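Local structure of fibrillarin-like rRNA/tRNA 2'-O-methyltransferase (Methanocaldococcus jannaschii, 1FBN) at residues I78-A83 / T87-V92; A103-Y106 / I110-E113; I147-A152 / E158-N163. The protein probably transfers methyl groups from S-adenosyl-L-methionine to ribose 2'-hydroxyls of rRNA and tRNA, at sites chosen by a guide RNA in box C/D particles. One frame throughout, in Å; residues are numbered along the deposited sequence.

Contact 1. Residues I78-A83 / T87-V92; sequences ILYLGA and TTPSHV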
loop_
_atom_site.group_PDB
_atom_site.type_symbol
_atom_site.label_atom_id
_atom_site.label_comp_id
_atom_site.label_asym_id
_atom_site.label_seq_id
_atom_site.Cartn_x
_atom_site.Cartn_y
_atom_site.Cartn_z
ATOM N N ILE A 78 1.935 -10.061 1.230
ATOM C CA ILE A 78 1.471 -8.902 1.968
ATOM C C ILE A 78 0.010 -8.943 2.395
ATOM O O ILE A 78 -0.852 -9.497 1.696
ATOM C CB ILE A 78 1.810 -7.545 1.229
ATOM C CG1 ILE A 78 0.555 -6.695 1.028
ATOM C CG2 ILE A 78 2.557 -7.781 -0.094
ATOM C CD1 ILE A 78 0.834 -5.312 0.502
ATOM N N LEU A 79 -0.235 -8.392 3.584
ATOM C CA LEU A 79 -1.570 -8.303 4.154
ATOM C C LEU A 79 -2.051 -6.872 3.907
ATOM O O LEU A 79 -1.472 -5.914 4.424
ATOM C CB LEU A 79 -1.529 -8.603 5.653
ATOM C CG LEU A 79 -2.869 -8.611 6.398
ATOM C CD1 LEU A 79 -3.806 -9.680 5.827
ATOM C CD2 LEU A 79 -2.611 -8.853 7.871
ATOM N N TYR A 80 -3.074 -6.739 3.069
ATOM C CA TYR A 80 -3.636 -5.440 2.714
ATOM C C TYR A 80 -4.890 -5.159 3.539
ATOM O O TYR A 80 -5.879 -5.892 3.461
ATOM C CB TYR A 80 -3.959 -5.407 1.209
ATOM C CG TYR A 80 -4.270 -4.031 0.662
ATOM C CD1 TYR A 80 -5.489 -3.406 0.936
ATOM C CD2 TYR A 80 -3.335 -3.341 -0.113
ATOM C CE1 TYR A 80 -5.771 -2.122 0.460
ATOM C CE2 TYR A 80 -3.606 -2.055 -0.599
ATOM C CZ TYR A 80 -4.823 -1.454 -0.305
ATOM O OH TYR A 80 -5.093 -0.183 -0.759
ATOM N N LEU A 81 -4.845 -4.078 4.312
ATOM C CA LEU A 81 -5.962 -3.684 5.165
ATOM C C LEU A 81 -6.494 -2.313 4.752
ATOM O O LEU A 81 -5.724 -1.372 4.562
ATOM C CB LEU A 81 -5.507 -3.644 6.630
ATOM C CG LEU A 81 -4.732 -4.856 7.164
ATOM C CD1 LEU A 81 -4.123 -4.547 8.520
ATOM C CD2 LEU A 81 -5.635 -6.069 7.245
ATOM N N GLY A 82 -7.810 -2.206 4.595
ATOM C CA GLY A 82 -8.397 -0.933 4.218
ATOM C C GLY A 82 -9.287 -0.977 2.994
ATOM O O GLY A 82 -9.034 -1.742 2.060
ATOM N N ALA A 83 -10.323 -0.138 3.003
ATOM C CA ALA A 83 -11.282 -0.046 1.902
ATOM C C ALA A 83 -10.602 0.335 0.593
ATOM O O ALA A 83 -9.758 1.231 0.549
ATOM C CB ALA A 83 -12.371 0.973 2.234
ATOM N N THR A 87 -7.628 0.066 -6.831
ATOM C CA THR A 87 -6.496 0.886 -7.289
ATOM C C THR A 87 -5.128 0.452 -6.768
ATOM O O THR A 87 -4.331 -0.098 -7.521
ATOM C CB THR A 87 -6.710 2.387 -6.972
ATOM O OG1 THR A 87 -7.935 2.831 -7.566
ATOM C CG2 THR A 87 -5.569 3.222 -7.526
ATOM N N THR A 88 -4.851 0.697 -5.489
ATOM C CA THR A 88 -3.559 0.316 -4.925
ATOM C C THR A 88 -3.325 -1.198 -4.975
ATOM O O THR A 88 -2.240 -1.640 -5.352
ATOM C CB THR A 88 -3.363 0.874 -3.498
ATOM O OG1 THR A 88 -3.480 2.302 -3.535
ATOM C CG2 THR A 88 -1.984 0.511 -2.955
ATOM N N PRO A 89 -4.342 -2.014 -4.615
ATOM C CA PRO A 89 -4.156 -3.470 -4.660
ATOM C C PRO A 89 -3.724 -3.987 -6.034
ATOM O O PRO A 89 -2.936 -4.918 -6.122
ATOM C CB PRO A 89 -5.535 -3.993 -4.271
ATOM C CG PRO A 89 -5.983 -2.986 -3.270
ATOM C CD PRO A 89 -5.624 -1.684 -3.961
ATOM N N SER A 90 -4.213 -3.377 -7.111
ATOM C CA SER A 90 -3.829 -3.834 -8.445
ATOM C C SER A 90 -2.340 -3.608 -8.722
ATOM O O SER A 90 -1.670 -4.473 -9.291
ATOM C CB SER A 90 -4.692 -3.176 -9.526
ATOM O OG SER A 90 -4.494 -1.777 -9.584
ATOM N N HIS A 91 -1.822 -2.460 -8.291
ATOM C CA HIS A 91 -0.412 -2.134 -8.491
ATOM C C HIS A 91 0.497 -2.956 -7.591
ATOM O O HIS A 91 1.594 -3.337 -7.995
ATOM C CB HIS A 91 -0.161 -0.637 -8.286
ATOM C CG HIS A 91 -0.594 0.210 -9.443
ATOM N ND1 HIS A 91 -1.766 0.936 -9.442
ATOM C CD2 HIS A 91 -0.007 0.450 -10.638
ATOM C CE1 HIS A 91 -1.879 1.589 -10.585
ATOM N NE2 HIS A 91 -0.824 1.312 -11.329
ATOM N N VAL A 92 0.046 -3.220 -6.366
ATOM C CA VAL A 92 0.826 -4.022 -5.427
ATOM C C VAL A 92 0.944 -5.447 -5.980
ATOM O O VAL A 92 1.990 -6.082 -5.846
ATOM C CB VAL A 92 0.184 -4.045 -4.017
ATOM C CG1 VAL A 92 0.886 -5.061 -3.127
ATOM C CG2 VAL A 92 0.263 -2.658 -3.380
#
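Y80 and P89 meet through a CH-pi contact: the pyrrolidine CG sits over one face of the phenol, 3.7 Å from the ring centroid and 20° off the ring normal, displaced toward the CZ side. The two side chains cross at about a right angle. With CG of Y80 anti to its N (chi1 -168°), the ring extends from the strand to the helix; Y148 meets its other face.

Van der Waals contacts continue round the ring and along the strand. T88 CG2 lies in the ring plane at its edge, 3.8 Å from Y80 CE2, and T88 CB is 3.4 Å from Y80 OH. Two residues back, I78 CD1 meets V92 CG1 tip to tip at 3.6 Å. Strand 77-81 and helix 87-95 open a beta-alpha-beta unit of the Rossmann-like methyltransferase fold, their segment axes 10.5 Å apart and nearly antiparallel (170°). T87 and T88, at the start of the helix, are predicted to bind S-adenosyl-L-methionine.

Hydrogen bonds stay off the interface. S90 OG donates to T87 O at 2.7 Å within the first helical turn, and T88 OG1 pairs with S57 OG.

Contact 2. Residues A103-Y106 / I110-E113; sequences AIEY and IMRE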
loop_
_atom_site.group_PDB
_atom_site.type_symbol
_atom_site.label_atom_id
_atom_site.label_comp_id
_atom_site.label_asym_id
_atom_site.label_seq_id
_atom_site.Cartn_x
_atom_site.Cartn_y
_atom_site.Cartn_z
ATOM N N ALA A 103 -6.307 -9.435 0.721
ATOM C CA ALA A 103 -7.091 -8.212 0.834
ATOM C C ALA A 103 -8.258 -8.376 1.803
ATOM O O ALA A 103 -9.230 -9.072 1.503
ATOM C CB ALA A 103 -7.595 -7.793 -0.541
ATOM N N ILE A 104 -8.160 -7.718 2.956
ATOM C CA ILE A 104 -9.201 -7.785 3.981
ATOM C C ILE A 104 -10.220 -6.657 3.807
ATOM O O ILE A 104 -9.857 -5.479 3.830
ATOM C CB ILE A 104 -8.600 -7.678 5.415
ATOM C CG1 ILE A 104 -7.394 -8.614 5.573
ATOM C CG2 ILE A 104 -9.667 -7.973 6.469
ATOM C CD1 ILE A 104 -7.685 -10.079 5.352
ATOM N N GLU A 105 -11.488 -7.025 3.621
ATOM C CA GLU A 105 -12.571 -6.050 3.467
ATOM C C GLU A 105 -13.776 -6.476 4.303
ATOM O O GLU A 105 -14.147 -7.651 4.313
ATOM C CB GLU A 105 -12.992 -5.902 1.997
ATOM C CG GLU A 105 -11.900 -5.428 1.041
ATOM C CD GLU A 105 -11.299 -4.081 1.415
ATOM O OE1 GLU A 105 -11.915 -3.320 2.190
ATOM O OE2 GLU A 105 -10.189 -3.779 0.929
ATOM N N TYR A 106 -14.385 -5.517 4.998
ATOM C CA TYR A 106 -15.542 -5.798 5.846
ATOM C C TYR A 106 -16.880 -5.822 5.103
ATOM O O TYR A 106 -17.690 -6.730 5.297
ATOM C CB TYR A 106 -15.609 -4.794 7.000
ATOM C CG TYR A 106 -16.771 -5.030 7.933
ATOM C CD1 TYR A 106 -16.699 -6.002 8.929
ATOM C CD2 TYR A 106 -17.966 -4.317 7.790
ATOM C CE1 TYR A 106 -17.787 -6.264 9.759
ATOM C CE2 TYR A 106 -19.062 -4.573 8.613
ATOM C CZ TYR A 106 -18.964 -5.551 9.596
ATOM O OH TYR A 106 -20.043 -5.826 10.406
ATOM N N ILE A 110 -17.945 -3.565 -0.919
ATOM C CA ILE A 110 -16.589 -3.107 -1.216
ATOM C C ILE A 110 -15.819 -4.276 -1.830
ATOM O O ILE A 110 -15.063 -4.097 -2.788
ATOM C CB ILE A 110 -15.846 -2.592 0.039
ATOM C CG1 ILE A 110 -16.407 -1.234 0.457
ATOM C CG2 ILE A 110 -14.351 -2.447 -0.253
ATOM C CD1 ILE A 110 -15.716 -0.646 1.650
HETATM N N MSE A 111 -16.035 -5.475 -1.292
HETATM C CA MSE A 111 -15.376 -6.673 -1.805
HETATM C C MSE A 111 -15.862 -6.957 -3.227
HETATM O O MSE A 111 -15.112 -7.461 -4.063
HETATM C CB MSE A 111 -15.657 -7.883 -0.903
HETATM C CG MSE A 111 -14.804 -9.110 -1.226
HETATM SE SE MSE A 111 -13.046 -8.768 -1.000
HETATM C CE MSE A 111 -12.916 -9.157 0.692
ATOM N N ARG A 112 -17.117 -6.616 -3.497
ATOM C CA ARG A 112 -17.706 -6.821 -4.815
ATOM C C ARG A 112 -16.965 -5.960 -5.841
ATOM O O ARG A 112 -16.608 -6.432 -6.922
ATOM C CB ARG A 112 -19.187 -6.446 -4.782
ATOM C CG ARG A 112 -19.998 -6.966 -5.946
ATOM C CD ARG A 112 -21.451 -6.528 -5.818
ATOM N NE ARG A 112 -22.049 -6.970 -4.560
ATOM C CZ ARG A 112 -23.144 -6.443 -4.016
ATOM N NH1 ARG A 112 -23.779 -5.442 -4.614
ATOM N NH2 ARG A 112 -23.601 -6.915 -2.863
ATOM N N GLU A 113 -16.711 -4.703 -5.480
ATOM C CA GLU A 113 -16.007 -3.771 -6.355
ATOM C C GLU A 113 -14.548 -4.182 -6.516
ATOM O O GLU A 113 -14.004 -4.145 -7.622
ATOM C CB GLU A 113 -16.095 -2.348 -5.805
ATOM C CG GLU A 113 -17.521 -1.852 -5.640
ATOM C CD GLU A 113 -17.603 -0.385 -5.261
ATOM O OE1 GLU A 113 -16.698 0.117 -4.554
ATOM O OE2 GLU A 113 -18.588 0.268 -5.668
#
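E105 lays its CB against the methyl end of M111, a selenomethionine in this crystal, with M111 CE 3.5 Å from E105 CB. The selenium itself stands a little farther back, 4.1 Å from E105 CB. M111 does not leave the helix pointing straight at the strand. Its chain bends at both chi2 (62°) and chi3 (88°), and these turns swing the terminal methyl inward until it also comes 3.8 Å from A103 O. That single methyl therefore touches side-chain carbon at one residue and backbone carbonyl at another, on the same strand.

Strand 100-105 and helix 108-117 begin the second of two successive beta-alpha-beta units in this Rossmann-like methyltransferase. Only two residues, Y106 and the one after it, separate them; the segments come closest at E105 and M111, CA to CA 6.0 Å. An acidic residue at the end of this strand is a familiar feature of class I methyltransferases, where it commonly holds the ribose hydroxyls of the cofactor. E105 and Y106 are predicted to bind S-adenosyl-L-methionine here, consistent with that pattern.

The outer half of E105 meets a different helix residue. Its chain folds at chi2 (-58°), bringing the carboxylate up to the CG2 branch of I110; that methyl lies 3.6 Å from E105 OE1 and 3.8 Å from E105 CD. E105 and I110 cross at about a right angle. No hydrogen bond joins the two segments; the nearest atoms of 110-113 to E105 are the methyl carbons I110 CG2 and M111 CE. L114, one turn farther along the helix, packs on both A103 and E105, while the selenomethionine side chain reaches on to P126 in the adjoining strand.

Contact 3. Residues I147-A152 / E158-N163; sequences IYEDVA and EILIKN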
loop_
_atom_site.group_PDB
_atom_site.type_symbol
_atom_site.label_atom_id
_atom_site.label_comp_id
_atom_site.label_asym_id
_atom_site.label_seq_id
_atom_site.Cartn_x
_atom_site.Cartn_y
_atom_site.Cartn_z
ATOM N N ILE A 147 2.770 -5.563 5.793
ATOM C CA ILE A 147 1.370 -5.263 6.054
ATOM C C ILE A 147 1.206 -3.828 5.572
ATOM O O ILE A 147 2.009 -2.955 5.917
ATOM C CB ILE A 147 0.995 -5.321 7.555
ATOM C CG1 ILE A 147 1.043 -6.762 8.068
ATOM C CG2 ILE A 147 -0.413 -4.767 7.756
ATOM C CD1 ILE A 147 0.684 -6.899 9.540
ATOM N N TYR A 148 0.236 -3.614 4.690
ATOM C CA TYR A 148 -0.056 -2.281 4.178
ATOM C C TYR A 148 -1.429 -1.926 4.725
ATOM O O TYR A 148 -2.396 -2.650 4.491
ATOM C CB TYR A 148 -0.089 -2.261 2.644
ATOM C CG TYR A 148 -0.424 -0.898 2.071
ATOM C CD1 TYR A 148 0.583 0.035 1.803
ATOM C CD2 TYR A 148 -1.750 -0.525 1.829
ATOM C CE1 TYR A 148 0.279 1.306 1.311
ATOM C CE2 TYR A 148 -2.066 0.744 1.335
ATOM C CZ TYR A 148 -1.046 1.652 1.080
ATOM O OH TYR A 148 -1.344 2.902 0.591
ATOM N N GLU A 149 -1.511 -0.809 5.442
ATOM C CA GLU A 149 -2.772 -0.382 6.028
ATOM C C GLU A 149 -3.221 1.018 5.615
ATOM O O GLU A 149 -2.448 1.974 5.656
ATOM C CB GLU A 149 -2.698 -0.477 7.549
ATOM C CG GLU A 149 -3.987 -0.080 8.240
ATOM C CD GLU A 149 -3.939 -0.268 9.737
ATOM O OE1 GLU A 149 -3.161 -1.121 10.208
ATOM O OE2 GLU A 149 -4.693 0.429 10.443
ATOM N N ASP A 150 -4.496 1.120 5.253
ATOM C CA ASP A 150 -5.118 2.372 4.836
ATOM C C ASP A 150 -6.551 2.402 5.389
ATOM O O ASP A 150 -7.524 2.217 4.652
ATOM C CB ASP A 150 -5.122 2.478 3.300
ATOM C CG ASP A 150 -5.726 3.788 2.784
ATOM O OD1 ASP A 150 -5.846 4.766 3.548
ATOM O OD2 ASP A 150 -6.077 3.846 1.586
ATOM N N VAL A 151 -6.667 2.573 6.702
ATOM C CA VAL A 151 -7.971 2.639 7.348
ATOM C C VAL A 151 -8.031 3.904 8.197
ATOM O O VAL A 151 -7.222 4.103 9.109
ATOM C CB VAL A 151 -8.313 1.337 8.170
ATOM C CG1 VAL A 151 -7.380 0.202 7.806
ATOM C CG2 VAL A 151 -8.336 1.580 9.671
ATOM N N ALA A 152 -8.940 4.801 7.824
ATOM C CA ALA A 152 -9.117 6.072 8.526
ATOM C C ALA A 152 -9.994 5.907 9.766
ATOM O O ALA A 152 -11.179 6.248 9.759
ATOM C CB ALA A 152 -9.705 7.117 7.584
ATOM N N GLU A 158 -3.447 0.590 16.586
ATOM C CA GLU A 158 -3.557 -0.658 17.340
ATOM C C GLU A 158 -3.934 -1.809 16.409
ATOM O O GLU A 158 -3.554 -2.951 16.655
ATOM C CB GLU A 158 -4.558 -0.547 18.501
ATOM C CG GLU A 158 -6.023 -0.552 18.088
ATOM C CD GLU A 158 -6.960 -0.961 19.217
ATOM O OE1 GLU A 158 -7.199 -2.180 19.376
ATOM O OE2 GLU A 158 -7.465 -0.067 19.936
ATOM N N ILE A 159 -4.660 -1.502 15.335
ATOM C CA ILE A 159 -5.044 -2.527 14.366
ATOM C C ILE A 159 -3.793 -3.065 13.667
ATOM O O ILE A 159 -3.671 -4.272 13.468
ATOM C CB ILE A 159 -6.058 -2.005 13.304
ATOM C CG1 ILE A 159 -7.444 -1.817 13.928
ATOM C CG2 ILE A 159 -6.163 -2.990 12.136
ATOM C CD1 ILE A 159 -8.469 -1.255 12.960
ATOM N N LEU A 160 -2.864 -2.176 13.311
ATOM C CA LEU A 160 -1.629 -2.593 12.648
ATOM C C LEU A 160 -0.815 -3.458 13.599
ATOM O O LEU A 160 -0.260 -4.477 13.192
ATOM C CB LEU A 160 -0.788 -1.383 12.223
ATOM C CG LEU A 160 0.530 -1.674 11.481
ATOM C CD1 LEU A 160 0.246 -2.256 10.102
ATOM C CD2 LEU A 160 1.356 -0.409 11.339
ATOM N N ILE A 161 -0.771 -3.050 14.867
ATOM C CA ILE A 161 -0.024 -3.763 15.902
ATOM C C ILE A 161 -0.622 -5.138 16.144
ATOM O O ILE A 161 0.103 -6.126 16.236
ATOM C CB ILE A 161 0.004 -2.969 17.236
ATOM C CG1 ILE A 161 0.833 -1.693 17.070
ATOM C CG2 ILE A 161 0.576 -3.827 18.364
ATOM C CD1 ILE A 161 0.700 -0.723 18.221
ATOM N N LYS A 162 -1.948 -5.197 16.207
ATOM C CA LYS A 162 -2.660 -6.452 16.431
ATOM C C LYS A 162 -2.397 -7.427 15.277
ATOM O O LYS A 162 -2.108 -8.604 15.495
ATOM C CB LYS A 162 -4.159 -6.180 16.567
ATOM C CG LYS A 162 -4.928 -7.267 17.286
ATOM C CD LYS A 162 -6.416 -6.945 17.367
ATOM C CE LYS A 162 -6.678 -5.620 18.055
ATOM N NZ LYS A 162 -8.133 -5.345 18.126
ATOM N N ASN A 163 -2.465 -6.919 14.051
ATOM C CA ASN A 163 -2.228 -7.738 12.872
ATOM C C ASN A 163 -0.761 -8.126 12.713
ATOM O O ASN A 163 -0.453 -9.181 12.162
ATOM C CB ASN A 163 -2.747 -7.030 11.621
ATOM C CG ASN A 163 -4.246 -7.193 11.444
ATOM O OD1 ASN A 163 -4.696 -8.087 10.724
ATOM N ND2 ASN A 163 -5.027 -6.345 12.110
#
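The carboxylate of E149 aims its oxygens at the helix, with the side chains of I159 and L160 lying to opposite sides of its plane. OE1 is close to the helix at L160, 3.1 Å from L160 CB, while OE2 approaches I159 CB at 4.0 Å. E149 gets there by being fully extended, its CG anti to N (chi1 -179°) and the chain straight beyond. L160 N is also close to OE1, but the angle is too poor for a hydrogen bond.

The other flat group, the amide of N163, is used inside the helix. N163 ND2 donates to I159 O at 2.8 Å, nearly straight (169°) and with the acceptor in the amide plane. N163 N reaches the same oxygen from the opposite face of the carbonyl. Bonds from ND2 to A131 O and from OD1 to Y137 OH fix the rotation of the amide.

Carbon packing flanks these groups. I147 CG2 and L160 CD1 meet tightly at 3.5 Å as the side chains slide past each other, and I147 CD1 lies 4.0 Å from N163 CB. V151 CG2 makes a looser contact with I159 CD1. The axes of 147-149 and 158-163 run nearly antiparallel (161°), where strand 144-149 packs on helix 156-167 in the Rossmann-like core. The strand segment runs on into D150, V151 and A152, predicted to bind the cofactor.

No hydrogen bond crosses, and the buried carboxylate of E149 faces mainly carbon of the helix segment, surroundings that could raise its pKa, while the amide of N163 ties this turn of the helix to A131, another predicted cofactor residue.

How the contacts relate
The contacts follow one another along the chain, each pairing a strand of one seven-stranded sheet with the helix that comes after it. Strand 77-81 lies between 100-105 and 144-149, and so contact 1 touches both others: Y80 O and I104 N make a probable hydrogen bond toward contact 2, as do L81 N and Y148 O toward contact 3. Contacts 1 and 2 have centres about 10 Å apart, 1 and 3 about 12 Å. Contacts 2 and 3, centres about 16 Å apart, do not touch. Because the three strands run parallel, predicted S-adenosyl-L-methionine residues from all three gather at their C-terminal ends or, for contact 1, the following helix start, consistent with a single cofactor site.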